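Local coordinates for periplasmic binding protein/LacI transcriptional regulator (Clostridium phytofermentans, PDB 3BRS) that probably binds a sugar between two lobes, as periplasmic binding proteins do, and hands it to a membrane transporter, at residues G28-A33 against L40-P45. Sequence-based numbering, arbitrary orientation.
Sequences GAQMAA and LEFMAP
Phe42 and Leu40 reach from one side of a strand to the helix, where Gln30, Ala29 and Ala33 receive them. The aliphatic part of Gln30 lies obliquely against the far end of the Phe42 ring, its CG 3.6 Å from CE2 and 3.7 Å from CZ. With CG beside the backbone N (chi1 -60°) and the chain extended beyond it, the Gln30 amide is carried past that corner of the ring. Gln30 NE2 stays 3.8 Å from Phe42 CE2, and the amide plane is turned 69° from the ring, well away from a flat stack. Ala29 meets the same ring at its edge, CB standing near the ring plane 4.3 Å from CZ. Leu40 fits between the two alanines, one helical turn apart: its CD1 lies 3.6 Å from Ala29 O. Leu40 CB packs 4.0 Å from Ala33 CB. Ala29 O also accepts the helical bond from Ala33 N. No hydrogen bond crosses the contact. Segment 28-33 runs nearly antiparallel to strand 40-42 (161°). Helix 20-36 joins strands 7-11 and 39-42 in a beta-alpha-beta unit, packing on one face of a parallel six-stranded sheet, outermost strand 39-42, in one lobe of the periplasmic-binding-protein fold; Cys10 touches Leu40 and Phe42, and Val254 of helix 246-262 meets Ala29.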
loop_
_atom_site.group_PDB
_atom_site.type_symbol
_atom_site.label_atom_id
_atom_site.label_comp_id
_atom_site.label_asym_id
_atom_site.label_seq_id
_atom_site.Cartn_x
_atom_site.Cartn_y
_atom_site.Cartn_z
ATOM N N GLY A 28 14.387 -5.407 -1.596
ATOM C CA GLY A 28 15.198 -4.240 -1.333
ATOM C C GLY A 28 15.820 -4.239 0.049
ATOM O O GLY A 28 16.891 -3.789 0.220
ATOM N N ALA A 29 15.099 -4.680 1.076
ATOM C CA ALA A 29 15.618 -4.702 2.414
ATOM C C ALA A 29 16.678 -5.833 2.558
ATOM O O ALA A 29 17.728 -5.679 3.208
ATOM C CB ALA A 29 14.457 -4.898 3.391
ATOM N N GLN A 30 16.458 -6.967 1.930
ATOM C CA GLN A 30 17.498 -7.982 1.961
ATOM C C GLN A 30 18.728 -7.555 1.180
ATOM O O GLN A 30 19.830 -7.997 1.532
ATOM C CB GLN A 30 17.029 -9.291 1.359
ATOM C CG GLN A 30 15.838 -9.933 2.020
ATOM C CD GLN A 30 15.458 -11.164 1.222
ATOM O OE1 GLN A 30 15.655 -11.228 -0.006
ATOM N NE2 GLN A 30 14.923 -12.154 1.902
ATOM N N MET A 31 18.584 -6.713 0.145
ATOM C CA MET A 31 19.784 -6.164 -0.511
ATOM C C MET A 31 20.571 -5.160 0.362
ATOM O O MET A 31 21.795 -5.252 0.526
ATOM C CB MET A 31 19.434 -5.479 -1.812
ATOM C CG MET A 31 20.643 -4.786 -2.407
ATOM S SD MET A 31 21.347 -5.910 -3.584
ATOM C CE MET A 31 20.906 -5.044 -5.097
ATOM N N ALA A 32 19.880 -4.191 0.922
ATOM C CA ALA A 32 20.515 -3.405 1.997
ATOM C C ALA A 32 21.204 -4.263 3.126
ATOM O O ALA A 32 22.348 -3.969 3.491
ATOM C CB ALA A 32 19.558 -2.368 2.583
ATOM N N ALA A 33 20.529 -5.281 3.692
ATOM C CA ALA A 33 21.134 -6.121 4.770
ATOM C C ALA A 33 22.384 -6.830 4.312
ATOM O O ALA A 33 23.313 -7.096 5.113
ATOM C CB ALA A 33 20.140 -7.191 5.298
ATOM N N LEU A 40 18.863 -9.942 9.349
ATOM C CA LEU A 40 17.470 -9.484 9.059
ATOM C C LEU A 40 16.534 -10.700 9.036
ATOM O O LEU A 40 16.727 -11.626 8.226
ATOM C CB LEU A 40 17.386 -8.831 7.675
ATOM C CG LEU A 40 16.498 -7.599 7.339
ATOM C CD1 LEU A 40 16.139 -7.571 5.861
ATOM C CD2 LEU A 40 15.265 -7.283 8.244
ATOM N N GLU A 41 15.534 -10.709 9.929
ATOM C CA GLU A 41 14.465 -11.703 9.830
ATOM C C GLU A 41 13.143 -10.994 9.328
ATOM O O GLU A 41 12.984 -9.777 9.508
ATOM C CB GLU A 41 14.314 -12.476 11.176
ATOM C CG GLU A 41 15.562 -13.357 11.680
ATOM C CD GLU A 41 15.408 -13.926 13.154
ATOM O OE1 GLU A 41 14.525 -13.432 13.956
ATOM O OE2 GLU A 41 16.170 -14.918 13.530
ATOM N N PHE A 42 12.237 -11.739 8.649
ATOM C CA PHE A 42 10.838 -11.326 8.331
ATOM C C PHE A 42 9.767 -12.132 9.079
ATOM O O PHE A 42 9.943 -13.316 9.330
ATOM C CB PHE A 42 10.616 -11.473 6.852
ATOM C CG PHE A 42 11.538 -10.633 6.042
ATOM C CD1 PHE A 42 11.162 -9.319 5.672
ATOM C CD2 PHE A 42 12.783 -11.091 5.670
ATOM C CE1 PHE A 42 12.030 -8.470 4.877
ATOM C CE2 PHE A 42 13.668 -10.239 4.897
ATOM C CZ PHE A 42 13.262 -8.910 4.529
ATOM N N MET A 43 8.716 -11.476 9.515
ATOM C CA MET A 43 7.628 -12.106 10.239
ATOM C C MET A 43 6.415 -11.372 9.643
ATOM O O MET A 43 6.520 -10.191 9.465
ATOM C CB MET A 43 7.695 -11.811 11.774
ATOM C CG MET A 43 9.052 -12.169 12.503
ATOM S SD MET A 43 8.979 -11.893 14.308
ATOM C CE MET A 43 7.700 -12.873 15.073
ATOM N N ALA A 44 5.290 -12.041 9.338
ATOM C CA ALA A 44 4.157 -11.359 8.728
ATOM C C ALA A 44 3.000 -12.308 8.918
ATOM O O ALA A 44 3.219 -13.543 9.013
ATOM C CB ALA A 44 4.406 -11.065 7.195
ATOM N N PRO A 45 1.776 -11.753 9.047
ATOM C CA PRO A 45 0.596 -12.663 9.058
ATOM C C PRO A 45 0.386 -13.188 7.653
ATOM O O PRO A 45 1.172 -12.860 6.676
ATOM C CB PRO A 45 -0.541 -11.739 9.405
ATOM C CG PRO A 45 0.159 -10.451 9.946
ATOM C CD PRO A 45 1.378 -10.344 9.205
#